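Local coordinates for protein alpha-rhamnosidase (Dictyoglomus thermophilum, PDB 6I60) that probably hydrolyses terminal non-reducing alpha-L-rhamnose residues of alpha-L-rhamnosides, as a glycoside hydrolase, at residues A[46-51]-A[336-341]; A[377-382]-A[422-427]; A[767-772]-A[827-832]. One frame throughout, in Å; residues are numbered along the deposited sequence.

The three contacts lie in different parts of a multidomain glycosidase. Contact 1 joins the N-terminal immunoglobulin domain to the beta domain after it, contact 2 pairs two strands inside the concanavalin-like domain, and contact 3 packs two helices of the six-hairpin domain, which in this family houses catalysis. Measured between centres, contact 3 lies across the chain's centre from both others, about 37 Å from contact 1 and about 50 Å from contact 2, which are about 42 Å apart. The 2-(2-ethoxyethoxy)ethanol pocket of Tyr656, Glu659 and Leu660 uses residues of none of them; a triethylene glycol, probably from the crystallisation liquor, lies about 6 Å from the Thr772 side chain.

Contact 1: A[46-51]-A[336-341]; sequences VDKKNP and KLYSEI
The seam between the immunoglobulin domain and the following beta domain is made where Asp47, in the loop after strand 44-46, meets Tyr338, the last residue of strand 336-338, and Ser339 just beyond it. Asp47 CB rests over one face of the Tyr338 ring, 4.0 Å from its centroid and 20° off the normal, a CH-pi contact displaced toward the rim. The carboxylate turns to the neighbouring residue: Asp47 OD1 is 3.0 Å from Ser339 N. This buried group is held at both oxygens, OD1 by a hydrogen bond with Tyr229 OH and OD2 by one with Met140 N. Tyr338 has CG anti to its backbone N (chi1 -157°), which lays the ring along Asp47 and carries the hydroxyl on to the next residue, with Tyr338 OH 3.3 Å from Lys48 CG; the two side chains cross obliquely. Farther along, Ile341 CD1 approaches Val46 CG2 at 4.3 Å, a small apolar touch. Ser339 OG adds a hydrogen bond to Gly45 O, so backbone of the immunoglobulin domain is tied directly to a side chain of its partner. Around the seam, Val46 joins Glu136 and Gly138 through backbone bonds, Lys336 and Tyr338 form backbone hydrogen bonds with Val227 on strand 226-233, and helix 524-535 packs alongside, with Lys48 touching Arg528 and Glu340 touching Lys529.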
loop_
_atom_site.group_PDB
_atom_site.type_symbol
_atom_site.label_atom_id
_atom_site.label_comp_id
_atom_site.label_asym_id
_atom_site.label_seq_id
_atom_site.Cartn_x
_atom_site.Cartn_y
_atom_site.Cartn_z
ATOM N N VAL A 46 7.781 -18.158 -5.495
ATOM C CA VAL A 46 8.577 -17.202 -6.256
ATOM C C VAL A 46 8.495 -17.583 -7.731
ATOM O O VAL A 46 8.976 -18.644 -8.137
ATOM C CB VAL A 46 10.029 -17.164 -5.767
ATOM C CG1 VAL A 46 10.734 -15.930 -6.302
ATOM C CG2 VAL A 46 10.073 -17.189 -4.248
ATOM N N ASP A 47 7.872 -16.722 -8.537
ATOM C CA ASP A 47 7.803 -16.931 -9.975
ATOM C C ASP A 47 8.815 -16.098 -10.747
ATOM O O ASP A 47 9.070 -16.392 -11.919
ATOM C CB ASP A 47 6.393 -16.621 -10.493
ATOM C CG ASP A 47 5.515 -17.857 -10.565
ATOM O OD1 ASP A 47 4.371 -17.753 -11.060
ATOM O OD2 ASP A 47 5.968 -18.935 -10.124
ATOM N N LYS A 48 9.394 -15.078 -10.119
ATOM C CA LYS A 48 10.444 -14.292 -10.755
ATOM C C LYS A 48 11.668 -15.169 -10.990
ATOM O O LYS A 48 12.195 -15.773 -10.050
ATOM C CB LYS A 48 10.803 -13.092 -9.882
ATOM C CG LYS A 48 10.374 -11.751 -10.450
ATOM C CD LYS A 48 11.179 -10.614 -9.842
ATOM C CE LYS A 48 11.009 -9.329 -10.640
ATOM N NZ LYS A 48 9.578 -8.932 -10.763
ATOM N N LYS A 49 12.116 -15.246 -12.247
ATOM C CA LYS A 49 13.303 -16.036 -12.558
ATOM C C LYS A 49 14.546 -15.457 -11.896
ATOM O O LYS A 49 15.480 -16.199 -11.570
ATOM C CB LYS A 49 13.498 -16.125 -14.072
ATOM C CG LYS A 49 12.321 -16.737 -14.812
ATOM C CD LYS A 49 12.501 -18.234 -15.001
ATOM C CE LYS A 49 11.300 -18.852 -15.703
ATOM N NZ LYS A 49 11.190 -18.415 -17.125
ATOM N N ASN A 50 14.577 -14.139 -11.685
ATOM C CA ASN A 50 15.673 -13.459 -11.000
ATOM C C ASN A 50 15.095 -12.696 -9.813
ATOM O O ASN A 50 14.884 -11.476 -9.890
ATOM C CB ASN A 50 16.423 -12.523 -11.945
ATOM C CG ASN A 50 16.914 -13.228 -13.191
ATOM O OD1 ASN A 50 16.127 -13.602 -14.060
ATOM N ND2 ASN A 50 18.226 -13.415 -13.285
ATOM N N PRO A 51 14.824 -13.377 -8.701
ATOM C CA PRO A 51 14.270 -12.690 -7.527
ATOM C C PRO A 51 15.289 -11.750 -6.897
ATOM O O PRO A 51 16.473 -11.734 -7.236
ATOM C CB PRO A 51 13.905 -13.838 -6.580
ATOM C CG PRO A 51 14.783 -14.969 -7.000
ATOM C CD PRO A 51 14.952 -14.829 -8.485
ATOM N N LYS A 336 -1.966 -13.982 -18.376
ATOM C CA LYS A 336 -0.905 -14.881 -17.946
ATOM C C LYS A 336 -0.977 -15.085 -16.440
ATOM O O LYS A 336 -1.154 -14.133 -15.674
ATOM C CB LYS A 336 0.463 -14.325 -18.343
ATOM C CG LYS A 336 0.569 -13.908 -19.802
ATOM C CD LYS A 336 0.926 -15.087 -20.694
ATOM C CE LYS A 336 0.110 -15.073 -21.976
ATOM N NZ LYS A 336 -1.324 -15.390 -21.727
ATOM N N LEU A 337 -0.844 -16.337 -16.014
ATOM C CA LEU A 337 -0.982 -16.696 -14.607
ATOM C C LEU A 337 0.382 -16.579 -13.933
ATOM O O LEU A 337 1.285 -17.378 -14.196
ATOM C CB LEU A 337 -1.568 -18.097 -14.464
ATOM C CG LEU A 337 -3.076 -18.164 -14.737
ATOM C CD1 LEU A 337 -3.361 -18.445 -16.207
ATOM C CD2 LEU A 337 -3.755 -19.195 -13.849
ATOM N N TYR A 338 0.523 -15.579 -13.067
ATOM C CA TYR A 338 1.767 -15.261 -12.383
ATOM C C TYR A 338 1.564 -15.368 -10.876
ATOM O O TYR A 338 0.437 -15.408 -10.377
ATOM C CB TYR A 338 2.245 -13.853 -12.761
ATOM C CG TYR A 338 3.727 -13.612 -12.581
ATOM C CD1 TYR A 338 4.661 -14.270 -13.370
ATOM C CD2 TYR A 338 4.190 -12.710 -11.631
ATOM C CE1 TYR A 338 6.017 -14.043 -13.213
ATOM C CE2 TYR A 338 5.544 -12.476 -11.466
ATOM C CZ TYR A 338 6.452 -13.145 -12.260
ATOM O OH TYR A 338 7.797 -12.917 -12.099
ATOM N N SER A 339 2.675 -15.409 -10.146
ATOM C CA SER A 339 2.656 -15.481 -8.685
ATOM C C SER A 339 3.592 -14.409 -8.137
ATOM O O SER A 339 4.806 -14.618 -8.053
ATOM C CB SER A 339 3.057 -16.867 -8.192
ATOM O OG SER A 339 2.999 -16.935 -6.777
ATOM N N GLU A 340 3.025 -13.267 -7.764
ATOM C CA GLU A 340 3.797 -12.175 -7.190
ATOM C C GLU A 340 3.862 -12.322 -5.676
ATOM O O GLU A 340 2.899 -12.763 -5.041
ATOM C CB GLU A 340 3.184 -10.824 -7.561
ATOM C CG GLU A 340 3.215 -10.514 -9.049
ATOM C CD GLU A 340 3.356 -9.033 -9.329
ATOM O OE1 GLU A 340 2.574 -8.502 -10.147
ATOM O OE2 GLU A 340 4.249 -8.397 -8.729
ATOM N N ILE A 341 5.004 -11.957 -5.105
ATOM C CA ILE A 341 5.215 -11.999 -3.664
ATOM C C ILE A 341 4.903 -10.606 -3.131
ATOM O O ILE A 341 5.686 -9.667 -3.302
ATOM C CB ILE A 341 6.635 -12.442 -3.306
ATOM C CG1 ILE A 341 7.039 -13.664 -4.136
ATOM C CG2 ILE A 341 6.732 -12.747 -1.820
ATOM C CD1 ILE A 341 6.397 -14.954 -3.680
#

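Contact 2: A[377-382]-A[422-427]; sequences KIKVRT and EGYEEY
Glu425 OE2 is gripped by three donors, first a water 2.7 Å from OE2 that also donates to Val380 O and accepts from Thr382 N, tying the carboxylate to the facing segment; the others are Gly421 N and, from above the carboxylate plane, Glu422 N. Thr382 CG2 also leans on Glu425 OE2 at 3.5 Å. The other oxygen, Glu425 OE1, is bonded to Tyr417 OH and Lys420 N. Strands 375-380 and 425-427 run antiparallel at one margin of a four-stranded sheet in the concanavalin-like domain. Val380 and Glu425 form a hydrogen-bonded pair, with Val380 N to Glu425 O 2.9 Å and nearly straight (170°); Ile378 and Tyr427 form another, with Ile378 N to Tyr427 O 3.2 Å. On the side of Lys379 and Glu426, the Tyr424 ring, with CG opposite the backbone N (chi1 176°), lies alongside Lys379 and Arg381. Tyr424 CD1 sits over a face of the guanidinium, 3.7 Å from Arg381 NH1, the planes 46° apart. Lys377 NZ stands 4.2 Å from Glu426 OE2, too far for a salt bridge, and makes one with Glu454. With an alanine at Lys377, Glu454 would probably lose one of its two lysine partners, Lys379 remaining, and Glu426 the nearer of two lysine charges.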
loop_
_atom_site.group_PDB
_atom_site.type_symbol
_atom_site.label_atom_id
_atom_site.label_comp_id
_atom_site.label_asym_id
_atom_site.label_seq_id
_atom_site.Cartn_x
_atom_site.Cartn_y
_atom_site.Cartn_z
ATOM N N LYS A 377 -18.726 -10.045 12.579
ATOM C CA LYS A 377 -19.154 -11.399 12.898
ATOM C C LYS A 377 -20.260 -11.321 13.937
ATOM O O LYS A 377 -20.098 -10.660 14.970
ATOM C CB LYS A 377 -17.991 -12.245 13.419
ATOM C CG LYS A 377 -18.418 -13.589 13.984
ATOM C CD LYS A 377 -17.220 -14.469 14.285
ATOM C CE LYS A 377 -17.298 -15.035 15.691
ATOM N NZ LYS A 377 -16.587 -14.177 16.672
ATOM N N ILE A 378 -21.380 -11.981 13.662
ATOM C CA ILE A 378 -22.538 -11.951 14.546
ATOM C C ILE A 378 -22.694 -13.315 15.203
ATOM O O ILE A 378 -22.379 -14.355 14.615
ATOM C CB ILE A 378 -23.822 -11.538 13.790
ATOM C CG1 ILE A 378 -24.926 -11.144 14.773
ATOM C CG2 ILE A 378 -24.295 -12.649 12.854
ATOM C CD1 ILE A 378 -26.201 -10.681 14.102
ATOM N N LYS A 379 -23.157 -13.299 16.449
ATOM C CA LYS A 379 -23.501 -14.506 17.190
ATOM C C LYS A 379 -25.003 -14.494 17.431
ATOM O O LYS A 379 -25.538 -13.522 17.974
ATOM C CB LYS A 379 -22.737 -14.582 18.513
ATOM C CG LYS A 379 -21.224 -14.506 18.375
ATOM C CD LYS A 379 -20.543 -14.573 19.737
ATOM C CE LYS A 379 -19.029 -14.501 19.611
ATOM N NZ LYS A 379 -18.443 -13.460 20.500
ATOM N N VAL A 380 -25.683 -15.559 17.015
ATOM C CA VAL A 380 -27.133 -15.637 17.122
ATOM C C VAL A 380 -27.513 -16.889 17.901
ATOM O O VAL A 380 -26.792 -17.892 17.902
ATOM C CB VAL A 380 -27.814 -15.621 15.734
ATOM C CG1 VAL A 380 -27.166 -14.579 14.837
ATOM C CG2 VAL A 380 -27.750 -16.991 15.085
ATOM N N ARG A 381 -28.654 -16.811 18.587
ATOM C CA ARG A 381 -29.224 -17.942 19.322
ATOM C C ARG A 381 -30.727 -17.912 19.066
ATOM O O ARG A 381 -31.440 -17.084 19.640
ATOM C CB ARG A 381 -28.913 -17.864 20.812
ATOM C CG ARG A 381 -27.433 -17.870 21.154
ATOM C CD ARG A 381 -27.187 -17.268 22.527
ATOM N NE ARG A 381 -26.187 -16.207 22.487
ATOM C CZ ARG A 381 -24.906 -16.376 22.799
ATOM N NH1 ARG A 381 -24.466 -17.570 23.176
ATOM N NH2 ARG A 381 -24.064 -15.354 22.733
ATOM N N THR A 382 -31.202 -18.804 18.209
ATOM C CA THR A 382 -32.585 -18.684 17.763
ATOM C C THR A 382 -33.390 -19.968 17.899
ATOM O O THR A 382 -34.571 -19.901 18.254
ATOM C CB THR A 382 -32.621 -18.210 16.300
ATOM O OG1 THR A 382 -33.933 -18.410 15.760
ATOM C CG2 THR A 382 -31.606 -18.977 15.466
ATOM N N GLU A 422 -29.946 -23.865 15.213
ATOM C CA GLU A 422 -29.150 -24.856 15.922
ATOM C C GLU A 422 -28.781 -24.407 17.331
ATOM O O GLU A 422 -27.851 -24.962 17.929
ATOM C CB GLU A 422 -27.887 -25.184 15.126
ATOM C CG GLU A 422 -28.101 -25.229 13.621
ATOM C CD GLU A 422 -27.255 -26.291 12.945
ATOM O OE1 GLU A 422 -27.831 -27.184 12.287
ATOM O OE2 GLU A 422 -26.013 -26.232 13.072
ATOM N N GLY A 423 -29.485 -23.412 17.872
ATOM C CA GLY A 423 -29.230 -22.889 19.194
ATOM C C GLY A 423 -28.094 -21.886 19.275
ATOM O O GLY A 423 -28.130 -20.991 20.125
ATOM N N TYR A 424 -27.082 -22.018 18.421
ATOM C CA TYR A 424 -25.975 -21.064 18.393
ATOM C C TYR A 424 -25.349 -21.098 17.009
ATOM O O TYR A 424 -24.939 -22.167 16.544
ATOM C CB TYR A 424 -24.932 -21.390 19.465
ATOM C CG TYR A 424 -23.719 -20.487 19.419
ATOM C CD1 TYR A 424 -23.762 -19.207 19.956
ATOM C CD2 TYR A 424 -22.534 -20.910 18.828
ATOM C CE1 TYR A 424 -22.659 -18.375 19.911
ATOM C CE2 TYR A 424 -21.426 -20.085 18.780
ATOM C CZ TYR A 424 -21.496 -18.820 19.324
ATOM O OH TYR A 424 -20.398 -17.992 19.281
ATOM N N GLU A 425 -25.274 -19.940 16.355
ATOM C CA GLU A 425 -24.683 -19.836 15.030
ATOM C C GLU A 425 -23.826 -18.580 14.949
ATOM O O GLU A 425 -24.057 -17.603 15.667
ATOM C CB GLU A 425 -25.755 -19.806 13.927
ATOM C CG GLU A 425 -26.631 -21.049 13.857
ATOM C CD GLU A 425 -28.044 -20.742 13.393
ATOM O OE1 GLU A 425 -28.204 -20.252 12.256
ATOM O OE2 GLU A 425 -28.993 -20.990 14.167
ATOM N N GLU A 426 -22.831 -18.622 14.066
ATOM C CA GLU A 426 -21.971 -17.482 13.787
ATOM C C GLU A 426 -21.898 -17.266 12.283
ATOM O O GLU A 426 -21.971 -18.219 11.501
ATOM C CB GLU A 426 -20.558 -17.682 14.351
ATOM C CG GLU A 426 -20.502 -17.833 15.861
ATOM C CD GLU A 426 -19.088 -18.022 16.367
ATOM O OE1 GLU A 426 -18.914 -18.323 17.567
ATOM O OE2 GLU A 426 -18.147 -17.872 15.559
ATOM N N TYR A 427 -21.753 -16.007 11.879
ATOM C CA TYR A 427 -21.679 -15.685 10.461
ATOM C C TYR A 427 -20.759 -14.495 10.236
ATOM O O TYR A 427 -20.851 -13.490 10.948
ATOM C CB TYR A 427 -23.067 -15.380 9.886
ATOM C CG TYR A 427 -23.006 -14.635 8.571
ATOM C CD1 TYR A 427 -22.518 -15.250 7.426
ATOM C CD2 TYR A 427 -23.420 -13.313 8.478
ATOM C CE1 TYR A 427 -22.450 -14.575 6.226
ATOM C CE2 TYR A 427 -23.357 -12.631 7.280
ATOM C CZ TYR A 427 -22.872 -13.267 6.156
ATOM O OH TYR A 427 -22.806 -12.593 4.958
HETATM O O HOH W 1 -28.852 -20.181 16.791
#

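Contact 3: A[767-772]-A[827-832]; sequences IFDVLT and DAWFYR
Trp829 reaches from helix 826-835 to Phe768 and Thr772 on helix 761-773, two helices of the six-hairpin glycosidase domain, the (alpha/alpha)6 barrel of this family. Phe768 CB lies over one face of the indole, 3.6 Å from the centroid of the Trp829 five-membered ring, as a CH-pi contact. The Phe768 ring meets the Trp829 six-membered ring obliquely, centroids 5.3 Å apart. At the edge of the indole and close to its plane, Trp829 NE1 donates to Thr772 OG1 at 3.1 Å. A chi1 of -173° swings the indole away from its own backbone N and out toward helix 761-773, where it reaches these partners. Beside it a salt bridge joins the same helices: Arg832 NH2 is 2.6 Å from Asp769 OD1, though the hydrogen bond within it is weak. OD1 comes in at the edge of the guanidinium, near its plane, while the carboxylate stands almost upright to that plane, at 88°. Asp769 OD1 also lies at the edge of the indole, near its plane, 3.8 Å from Trp829 CD1. The segment axes approach to 10.3 Å and run in roughly the same direction, 31° apart, with the Trp829 side chain lying between them. Farther out, Ala780 and Val784 of helix 777-784 pack against both Phe768 and Trp829, whereas Glu515 and Phe519 of helix 514-520 touch Arg832, and Tyr729 of helix 722-729 touches Asp769. The indole's acceptor is itself held by its own helix: Thr772 OG1 donates to Phe768 O at 2.7 Å, and Thr772 N reaches that same oxygen from the opposite face of the carbonyl plane.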
loop_
_atom_site.group_PDB
_atom_site.type_symbol
_atom_site.label_atom_id
_atom_site.label_comp_id
_atom_site.label_asym_id
_atom_site.label_seq_id
_atom_site.Cartn_x
_atom_site.Cartn_y
_atom_site.Cartn_z
ATOM N N ILE A 767 2.932 22.106 -0.272
ATOM C CA ILE A 767 2.942 23.420 0.365
ATOM C C ILE A 767 3.746 23.396 1.662
ATOM O O ILE A 767 4.473 24.347 1.969
ATOM C CB ILE A 767 1.503 23.916 0.598
ATOM C CG1 ILE A 767 1.514 25.288 1.274
ATOM C CG2 ILE A 767 0.709 22.913 1.419
ATOM C CD1 ILE A 767 0.376 26.188 0.848
ATOM N N PHE A 768 3.644 22.314 2.438
ATOM C CA PHE A 768 4.351 22.267 3.714
ATOM C C PHE A 768 5.859 22.195 3.510
ATOM O O PHE A 768 6.622 22.814 4.260
ATOM C CB PHE A 768 3.864 21.081 4.544
ATOM C CG PHE A 768 2.433 21.193 4.971
ATOM C CD1 PHE A 768 2.082 21.976 6.056
ATOM C CD2 PHE A 768 1.438 20.524 4.282
ATOM C CE1 PHE A 768 0.763 22.086 6.449
ATOM C CE2 PHE A 768 0.118 20.629 4.670
ATOM C CZ PHE A 768 -0.220 21.411 5.755
ATOM N N ASP A 769 6.305 21.446 2.498
ATOM C CA ASP A 769 7.734 21.356 2.220
ATOM C C ASP A 769 8.280 22.652 1.632
ATOM O O ASP A 769 9.449 22.985 1.854
ATOM C CB ASP A 769 8.011 20.185 1.277
ATOM C CG ASP A 769 7.850 18.838 1.957
ATOM O OD1 ASP A 769 8.346 18.679 3.093
ATOM O OD2 ASP A 769 7.231 17.935 1.354
ATOM N N VAL A 770 7.458 23.394 0.886
ATOM C CA VAL A 770 7.923 24.643 0.291
ATOM C C VAL A 770 8.227 25.670 1.377
ATOM O O VAL A 770 9.292 26.298 1.377
ATOM C CB VAL A 770 6.892 25.177 -0.722
ATOM C CG1 VAL A 770 7.082 26.671 -0.937
ATOM C CG2 VAL A 770 7.008 24.434 -2.045
ATOM N N LEU A 771 7.299 25.851 2.322
ATOM C CA LEU A 771 7.539 26.795 3.410
ATOM C C LEU A 771 8.691 26.347 4.300
ATOM O O LEU A 771 9.445 27.187 4.804
ATOM C CB LEU A 771 6.270 26.981 4.245
ATOM C CG LEU A 771 4.939 27.083 3.497
ATOM C CD1 LEU A 771 3.771 26.882 4.452
ATOM C CD2 LEU A 771 4.822 28.412 2.771
ATOM N N THR A 772 8.849 25.037 4.500
ATOM C CA THR A 772 9.939 24.553 5.339
ATOM C C THR A 772 11.290 24.758 4.665
ATOM O O THR A 772 12.273 25.113 5.328
ATOM C CB THR A 772 9.725 23.077 5.674
ATOM O OG1 THR A 772 8.412 22.896 6.220
ATOM C CG2 THR A 772 10.760 22.604 6.685
ATOM N N ASP A 827 1.192 13.456 6.639
ATOM C CA ASP A 827 1.879 12.563 7.564
ATOM C C ASP A 827 3.351 12.412 7.208
ATOM O O ASP A 827 4.182 12.177 8.093
ATOM C CB ASP A 827 1.197 11.198 7.590
ATOM C CG ASP A 827 1.331 10.513 8.931
ATOM O OD1 ASP A 827 0.853 11.081 9.937
ATOM O OD2 ASP A 827 1.923 9.413 8.982
ATOM N N ALA A 828 3.694 12.541 5.925
ATOM C CA ALA A 828 5.101 12.544 5.541
ATOM C C ALA A 828 5.822 13.771 6.082
ATOM O O ALA A 828 7.008 13.695 6.420
ATOM C CB ALA A 828 5.234 12.476 4.020
ATOM N N TRP A 829 5.123 14.904 6.175
ATOM C CA TRP A 829 5.727 16.105 6.739
ATOM C C TRP A 829 6.027 15.935 8.223
ATOM O O TRP A 829 7.004 16.504 8.724
ATOM C CB TRP A 829 4.810 17.306 6.508
ATOM C CG TRP A 829 5.414 18.618 6.897
ATOM C CD1 TRP A 829 6.441 19.263 6.276
ATOM C CD2 TRP A 829 5.024 19.448 7.997
ATOM N NE1 TRP A 829 6.719 20.443 6.921
ATOM C CE2 TRP A 829 5.861 20.581 7.981
ATOM C CE3 TRP A 829 4.049 19.343 8.994
ATOM C CZ2 TRP A 829 5.754 21.602 8.923
ATOM C CZ3 TRP A 829 3.943 20.360 9.928
ATOM C CH2 TRP A 829 4.790 21.473 9.886
ATOM N N PHE A 830 5.209 15.158 8.937
ATOM C CA PHE A 830 5.458 14.931 10.357
ATOM C C PHE A 830 6.755 14.162 10.575
ATOM O O PHE A 830 7.482 14.421 11.541
ATOM C CB PHE A 830 4.285 14.176 10.984
ATOM C CG PHE A 830 2.979 14.911 10.913
ATOM C CD1 PHE A 830 2.945 16.296 10.882
ATOM C CD2 PHE A 830 1.781 14.215 10.883
ATOM C CE1 PHE A 830 1.741 16.973 10.821
ATOM C CE2 PHE A 830 0.575 14.884 10.821
ATOM C CZ PHE A 830 0.554 16.266 10.790
ATOM N N TYR A 831 7.062 13.215 9.688
ATOM C CA TYR A 831 8.272 12.413 9.831
ATOM C C TYR A 831 9.518 13.205 9.448
ATOM O O TYR A 831 10.508 13.216 10.188
ATOM C CB TYR A 831 8.168 11.151 8.973
ATOM C CG TYR A 831 7.339 10.038 9.571
ATOM C CD1 TYR A 831 5.971 9.969 9.347
ATOM C CD2 TYR A 831 7.926 9.046 10.345
ATOM C CE1 TYR A 831 5.209 8.947 9.884
ATOM C CE2 TYR A 831 7.172 8.020 10.886
ATOM C CZ TYR A 831 5.815 7.977 10.652
ATOM O OH TYR A 831 5.060 6.962 11.186
ATOM N N ARG A 832 9.481 13.877 8.293
ATOM C CA ARG A 832 10.687 14.466 7.722
ATOM C C ARG A 832 11.031 15.823 8.328
ATOM O O ARG A 832 12.207 16.206 8.335
ATOM C CB ARG A 832 10.533 14.607 6.206
ATOM C CG ARG A 832 10.133 13.326 5.488
ATOM C CD ARG A 832 9.984 13.542 3.983
ATOM N NE ARG A 832 9.732 14.941 3.645
ATOM C CZ ARG A 832 10.556 15.699 2.926
ATOM N NH1 ARG A 832 11.693 15.196 2.462
ATOM N NH2 ARG A 832 10.243 16.963 2.672
#